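Local coordinates for protein TSC1 N-terminal domain (PDB 7A0M) that probably binds phosphoinositides of the lysosomal membrane through this N-terminal domain, helping to bring the TSC complex to lysosomes to regulate mTORC1, at residues Leu270-Arg282 with Ala362-Lys374. Sequence-based numbering, arbitrary orientation.
Sequences LFNIYARLLFWDR and AAEIRERSERFRK
Arg-368 lays its guanidinium flat on the ring of Phe-279, the planes 11° apart, with CZ 4.3 Å from the ring centroid in a cation-pi stack; its CD adds a CH-pi contact over the same face. The chain is extended from CG to NE, long enough to carry the charged end past Leu-278 toward the turn of residues 279-282. There Arg-368 NH1 gives a hydrogen bond of 2.8 Å to Leu-278 O, in the carbonyl plane and on a lone pair, and a second of 3.1 Å to Asp-281 OD1, on the syn side but somewhat out of the plane of a carboxylate turned almost perpendicular to the guanidinium. Arginine suits this place because its flat cation can stack by a face while bonding by its edge, and phenylalanine because its flat ring offers the cation a face; a leucine in place of Arg-368 would probably leave Asp-281 without its salt-bridge partner and Leu-278 O without this donor. Glu-364 CB meets the edge of the Phe-279 ring, at CZ, 3.4 Å away.

Deeper in, Leu-278 is a knob whose branched end fills a hole formed by Ile-365, Arg-368, Ser-369 and Phe-372. Ile-365 CD1 lies 3.5 Å from Phe-279 CE1 and also touches the small methyl of Ala-275, a residue that leaves room for the isoleucine's end. Tyr-274, with CG anti to the backbone N (chi1 164°), extends OH to donate to Ser-369 OG at 2.8 Å; that OG in turn donates to Ile-365 O, so the buried hydroxyls are linked to the helix backbone.

The short helical segments cross at 80°, their axes 10.7 Å apart, in this all-helical domain. Helix 335-343 packs on both through Ala-275 and Ser-369, helix 323-333 meets Tyr-274 and Phe-372, and Arg-366 and Arg-373 bond to Tyr-383 and Leu-378 of the second subunit, respectively.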
loop_
_atom_site.group_PDB
_atom_site.type_symbol
_atom_site.label_atom_id
_atom_site.label_comp_id
_atom_site.label_asym_id
_atom_site.label_seq_id
_atom_site.Cartn_x
_atom_site.Cartn_y
_atom_site.Cartn_z
ATOM N N LEU B 270 -10.302 -20.393 -3.370
ATOM C CA LEU B 270 -8.990 -19.770 -3.236
ATOM C C LEU B 270 -8.900 -18.918 -1.974
ATOM O O LEU B 270 -7.866 -18.908 -1.296
ATOM C CB LEU B 270 -8.687 -18.928 -4.476
ATOM C CG LEU B 270 -8.607 -19.699 -5.795
ATOM C CD1 LEU B 270 -8.541 -18.744 -6.977
ATOM C CD2 LEU B 270 -7.407 -20.634 -5.795
ATOM N N PHE B 271 -9.973 -18.195 -1.644
ATOM C CA PHE B 271 -9.970 -17.380 -0.433
ATOM C C PHE B 271 -9.945 -18.245 0.822
ATOM O O PHE B 271 -9.256 -17.917 1.794
ATOM C CB PHE B 271 -11.186 -16.453 -0.421
ATOM C CG PHE B 271 -11.183 -15.428 -1.519
ATOM C CD1 PHE B 271 -9.995 -15.024 -2.107
ATOM C CD2 PHE B 271 -12.368 -14.864 -1.959
ATOM C CE1 PHE B 271 -9.992 -14.077 -3.117
ATOM C CE2 PHE B 271 -12.371 -13.918 -2.967
ATOM C CZ PHE B 271 -11.182 -13.525 -3.547
ATOM N N ASN B 272 -10.697 -19.349 0.822
ATOM C CA ASN B 272 -10.692 -20.249 1.972
ATOM C C ASN B 272 -9.333 -20.907 2.167
ATOM O O ASN B 272 -8.927 -21.159 3.307
ATOM C CB ASN B 272 -11.781 -21.310 1.816
ATOM C CG ASN B 272 -13.176 -20.750 2.018
ATOM O OD1 ASN B 272 -13.355 -19.708 2.649
ATOM N ND2 ASN B 272 -14.175 -21.442 1.481
ATOM N N ILE B 273 -8.625 -21.203 1.074
ATOM C CA ILE B 273 -7.280 -21.760 1.189
ATOM C C ILE B 273 -6.352 -20.772 1.882
ATOM O O ILE B 273 -5.552 -21.153 2.746
ATOM C CB ILE B 273 -6.747 -22.164 -0.199
ATOM C CG1 ILE B 273 -7.504 -23.385 -0.726
ATOM C CG2 ILE B 273 -5.250 -22.446 -0.142
ATOM C CD1 ILE B 273 -7.137 -23.764 -2.143
ATOM N N TYR B 274 -6.447 -19.489 1.523
ATOM C CA TYR B 274 -5.636 -18.473 2.186
ATOM C C TYR B 274 -5.924 -18.424 3.682
ATOM O O TYR B 274 -4.998 -18.329 4.497
ATOM C CB TYR B 274 -5.879 -17.103 1.551
ATOM C CG TYR B 274 -5.398 -15.951 2.403
ATOM C CD1 TYR B 274 -4.061 -15.582 2.413
ATOM C CD2 TYR B 274 -6.284 -15.230 3.196
ATOM C CE1 TYR B 274 -3.617 -14.531 3.193
ATOM C CE2 TYR B 274 -5.848 -14.178 3.978
ATOM C CZ TYR B 274 -4.516 -13.833 3.972
ATOM O OH TYR B 274 -4.078 -12.784 4.749
ATOM N N ALA B 275 -7.203 -18.480 4.061
ATOM C CA ALA B 275 -7.560 -18.419 5.475
ATOM C C ALA B 275 -7.040 -19.634 6.233
ATOM O O ALA B 275 -6.605 -19.513 7.384
ATOM C CB ALA B 275 -9.074 -18.293 5.628
ATOM N N ARG B 276 -7.081 -20.814 5.609
ATOM C CA ARG B 276 -6.567 -22.013 6.264
ATOM C C ARG B 276 -5.067 -21.908 6.496
ATOM O O ARG B 276 -4.572 -22.198 7.592
ATOM C CB ARG B 276 -6.883 -23.257 5.432
ATOM C CG ARG B 276 -6.452 -24.544 6.120
ATOM C CD ARG B 276 -6.174 -25.665 5.134
ATOM N NE ARG B 276 -5.886 -26.918 5.827
ATOM C CZ ARG B 276 -5.218 -27.935 5.292
ATOM N NH1 ARG B 276 -4.753 -27.850 4.053
ATOM N NH2 ARG B 276 -5.005 -29.034 6.002
ATOM N N LEU B 277 -4.322 -21.498 5.467
ATOM C CA LEU B 277 -2.874 -21.386 5.600
ATOM C C LEU B 277 -2.484 -20.244 6.528
ATOM O O LEU B 277 -1.412 -20.286 7.144
ATOM C CB LEU B 277 -2.235 -21.200 4.224
ATOM C CG LEU B 277 -2.622 -22.243 3.172
ATOM C CD1 LEU B 277 -1.779 -22.096 1.912
ATOM C CD2 LEU B 277 -2.520 -23.651 3.738
ATOM N N LEU B 278 -3.332 -19.218 6.637
ATOM C CA LEU B 278 -3.060 -18.121 7.559
ATOM C C LEU B 278 -3.035 -18.596 9.008
ATOM O O LEU B 278 -2.325 -18.016 9.837
ATOM C CB LEU B 278 -4.099 -17.014 7.370
ATOM C CG LEU B 278 -3.805 -15.660 8.017
ATOM C CD1 LEU B 278 -2.539 -15.052 7.427
ATOM C CD2 LEU B 278 -4.986 -14.719 7.837
ATOM N N PHE B 279 -3.793 -19.643 9.332
ATOM C CA PHE B 279 -3.839 -20.218 10.673
ATOM C C PHE B 279 -3.172 -21.589 10.713
ATOM O O PHE B 279 -3.643 -22.505 11.391
ATOM C CB PHE B 279 -5.274 -20.327 11.183
ATOM C CG PHE B 279 -5.866 -19.022 11.624
ATOM C CD1 PHE B 279 -6.080 -17.993 10.723
ATOM C CD2 PHE B 279 -6.202 -18.824 12.952
ATOM C CE1 PHE B 279 -6.622 -16.796 11.140
ATOM C CE2 PHE B 279 -6.744 -17.629 13.373
ATOM C CZ PHE B 279 -6.954 -16.614 12.464
ATOM N N TRP B 280 -2.072 -21.747 9.975
ATOM C CA TRP B 280 -1.414 -23.045 9.893
ATOM C C TRP B 280 -0.882 -23.506 11.246
ATOM O O TRP B 280 -0.770 -24.713 11.487
ATOM C CB TRP B 280 -0.278 -22.989 8.872
ATOM C CG TRP B 280 0.287 -24.331 8.544
ATOM C CD1 TRP B 280 1.501 -24.824 8.923
ATOM C CD2 TRP B 280 -0.344 -25.362 7.777
ATOM N NE1 TRP B 280 1.668 -26.097 8.434
ATOM C CE2 TRP B 280 0.548 -26.450 7.728
ATOM C CE3 TRP B 280 -1.577 -25.470 7.126
ATOM C CZ2 TRP B 280 0.249 -27.631 7.052
ATOM C CZ3 TRP B 280 -1.873 -26.643 6.456
ATOM C CH2 TRP B 280 -0.965 -27.708 6.424
ATOM N N ASP B 281 -0.556 -22.571 12.140
ATOM C CA ASP B 281 -0.029 -22.935 13.449
ATOM C C ASP B 281 -1.107 -23.357 14.440
ATOM O O ASP B 281 -0.770 -23.783 15.550
ATOM C CB ASP B 281 0.786 -21.775 14.032
ATOM C CG ASP B 281 0.021 -20.464 14.043
ATOM O OD1 ASP B 281 -1.203 -20.474 13.799
ATOM O OD2 ASP B 281 0.652 -19.418 14.299
ATOM N N ARG B 282 -2.381 -23.252 14.078
ATOM C CA ARG B 282 -3.462 -23.639 14.978
ATOM C C ARG B 282 -3.989 -25.028 14.636
ATOM O O ARG B 282 -3.216 -25.973 14.472
ATOM C CB ARG B 282 -4.600 -22.618 14.928
ATOM C CG ARG B 282 -5.729 -22.906 15.906
ATOM C CD ARG B 282 -6.855 -21.891 15.780
ATOM N NE ARG B 282 -6.414 -20.533 16.089
ATOM C CZ ARG B 282 -6.385 -20.017 17.312
ATOM N NH1 ARG B 282 -6.769 -20.747 18.352
ATOM N NH2 ARG B 282 -5.970 -18.772 17.500
ATOM N N ALA B 362 -13.407 -13.559 12.058
ATOM C CA ALA B 362 -13.204 -12.441 11.141
ATOM C C ALA B 362 -12.137 -11.483 11.658
ATOM O O ALA B 362 -11.249 -11.060 10.908
ATOM C CB ALA B 362 -14.523 -11.705 10.914
ATOM N N ALA B 363 -12.213 -11.122 12.941
ATOM C CA ALA B 363 -11.204 -10.244 13.526
ATOM C C ALA B 363 -9.820 -10.881 13.490
ATOM O O ALA B 363 -8.817 -10.196 13.258
ATOM C CB ALA B 363 -11.590 -9.882 14.960
ATOM N N GLU B 364 -9.744 -12.194 13.718
ATOM C CA GLU B 364 -8.451 -12.870 13.707
ATOM C C GLU B 364 -7.860 -12.927 12.302
ATOM O O GLU B 364 -6.645 -12.774 12.129
ATOM C CB GLU B 364 -8.597 -14.274 14.291
ATOM C CG GLU B 364 -8.810 -14.306 15.796
ATOM C CD GLU B 364 -9.150 -15.692 16.305
ATOM O OE1 GLU B 364 -9.236 -16.625 15.480
ATOM O OE2 GLU B 364 -9.332 -15.851 17.531
ATOM N N ILE B 365 -8.699 -13.156 11.287
ATOM C CA ILE B 365 -8.218 -13.131 9.907
ATOM C C ILE B 365 -7.698 -11.744 9.550
ATOM O O ILE B 365 -6.648 -11.602 8.910
ATOM C CB ILE B 365 -9.329 -13.585 8.941
ATOM C CG1 ILE B 365 -9.686 -15.052 9.181
ATOM C CG2 ILE B 365 -8.901 -13.371 7.494
ATOM C CD1 ILE B 365 -8.742 -16.032 8.522
ATOM N N ARG B 366 -8.422 -10.700 9.961
ATOM C CA ARG B 366 -7.982 -9.333 9.701
ATOM C C ARG B 366 -6.662 -9.035 10.397
ATOM O O ARG B 366 -5.734 -8.489 9.787
ATOM C CB ARG B 366 -9.054 -8.344 10.155
ATOM C CG ARG B 366 -10.254 -8.258 9.246
ATOM C CD ARG B 366 -11.111 -7.073 9.632
ATOM N NE ARG B 366 -12.006 -7.361 10.747
ATOM C CZ ARG B 366 -13.285 -7.690 10.604
ATOM N NH1 ARG B 366 -13.819 -7.774 9.393
ATOM N NH2 ARG B 366 -14.031 -7.936 11.672
ATOM N N GLU B 367 -6.565 -9.378 11.683
ATOM C CA GLU B 367 -5.373 -9.041 12.453
ATOM C C GLU B 367 -4.136 -9.730 11.889
ATOM O O GLU B 367 -3.040 -9.158 11.897
ATOM C CB GLU B 367 -5.580 -9.413 13.921
ATOM C CG GLU B 367 -4.609 -8.743 14.882
ATOM C CD GLU B 367 -4.725 -7.228 14.870
ATOM O OE1 GLU B 367 -4.127 -6.585 13.981
ATOM O OE2 GLU B 367 -5.422 -6.678 15.749
ATOM N N ARG B 368 -4.294 -10.955 11.387
ATOM C CA ARG B 368 -3.177 -11.661 10.773
ATOM C C ARG B 368 -2.906 -11.204 9.347
ATOM O O ARG B 368 -1.805 -11.435 8.835
ATOM C CB ARG B 368 -3.433 -13.170 10.792
ATOM C CG ARG B 368 -3.424 -13.780 12.182
ATOM C CD ARG B 368 -3.315 -15.291 12.114
ATOM N NE ARG B 368 -3.084 -15.883 13.428
ATOM C CZ ARG B 368 -2.443 -17.030 13.627
ATOM N NH1 ARG B 368 -1.962 -17.710 12.594
ATOM N NH2 ARG B 368 -2.278 -17.496 14.856
ATOM N N SER B 369 -3.878 -10.567 8.695
ATOM C CA SER B 369 -3.670 -10.003 7.369
ATOM C C SER B 369 -3.014 -8.630 7.406
ATOM O O SER B 369 -2.685 -8.090 6.344
ATOM C CB SER B 369 -5.000 -9.913 6.617
ATOM O OG SER B 369 -5.575 -11.194 6.432
ATOM N N GLU B 370 -2.833 -8.053 8.597
ATOM C CA GLU B 370 -2.256 -6.716 8.707
ATOM C C GLU B 370 -0.842 -6.664 8.140
ATOM O O GLU B 370 -0.468 -5.691 7.475
ATOM C CB GLU B 370 -2.264 -6.264 10.167
ATOM C CG GLU B 370 -3.576 -5.643 10.616
ATOM C CD GLU B 370 -3.879 -4.341 9.900
ATOM O OE1 GLU B 370 -3.129 -3.363 10.109
ATOM O OE2 GLU B 370 -4.861 -4.296 9.128
ATOM N N ARG B 371 -0.037 -7.701 8.395
ATOM C CA ARG B 371 1.349 -7.678 7.940
ATOM C C ARG B 371 1.449 -7.722 6.420
ATOM O O ARG B 371 2.394 -7.167 5.847
ATOM C CB ARG B 371 2.133 -8.837 8.557
ATOM C CG ARG B 371 1.576 -10.216 8.250
ATOM C CD ARG B 371 2.666 -11.270 8.357
ATOM N NE ARG B 371 2.137 -12.626 8.255
ATOM C CZ ARG B 371 2.887 -13.705 8.055
ATOM N NH1 ARG B 371 4.201 -13.586 7.924
ATOM N NH2 ARG B 371 2.322 -14.902 7.979
ATOM N N PHE B 372 0.495 -8.371 5.751
ATOM C CA PHE B 372 0.477 -8.353 4.294
ATOM C C PHE B 372 -0.103 -7.055 3.751
ATOM O O PHE B 372 0.316 -6.592 2.684
ATOM C CB PHE B 372 -0.305 -9.552 3.758
ATOM C CG PHE B 372 0.296 -10.877 4.131
ATOM C CD1 PHE B 372 1.662 -11.082 4.031
ATOM C CD2 PHE B 372 -0.501 -11.912 4.587
ATOM C CE1 PHE B 372 2.222 -12.295 4.375
ATOM C CE2 PHE B 372 0.054 -13.131 4.933
ATOM C CZ PHE B 372 1.417 -13.322 4.827
ATOM N N ARG B 373 -1.065 -6.461 4.465
ATOM C CA ARG B 373 -1.610 -5.173 4.048
ATOM C C ARG B 373 -0.519 -4.112 3.999
ATOM O O ARG B 373 -0.471 -3.299 3.069
ATOM C CB ARG B 373 -2.729 -4.740 4.992
ATOM C CG ARG B 373 -3.362 -3.415 4.612
ATOM C CD ARG B 373 -4.298 -2.903 5.695
ATOM N NE ARG B 373 -3.601 -2.639 6.953
ATOM C CZ ARG B 373 -2.846 -1.568 7.184
ATOM N NH1 ARG B 373 -2.678 -0.651 6.242
ATOM N NH2 ARG B 373 -2.255 -1.414 8.360
ATOM N N LYS B 374 0.371 -4.110 4.992
ATOM C CA LYS B 374 1.462 -3.148 5.065
ATOM C C LYS B 374 2.542 -3.400 4.021
ATOM O O LYS B 374 3.539 -2.669 3.999
ATOM C CB LYS B 374 2.087 -3.186 6.460
ATOM C CG LYS B 374 1.130 -2.844 7.589
ATOM C CD LYS B 374 1.845 -2.878 8.929
ATOM C CE LYS B 374 0.875 -2.699 10.085
ATOM N NZ LYS B 374 1.556 -2.856 11.400
#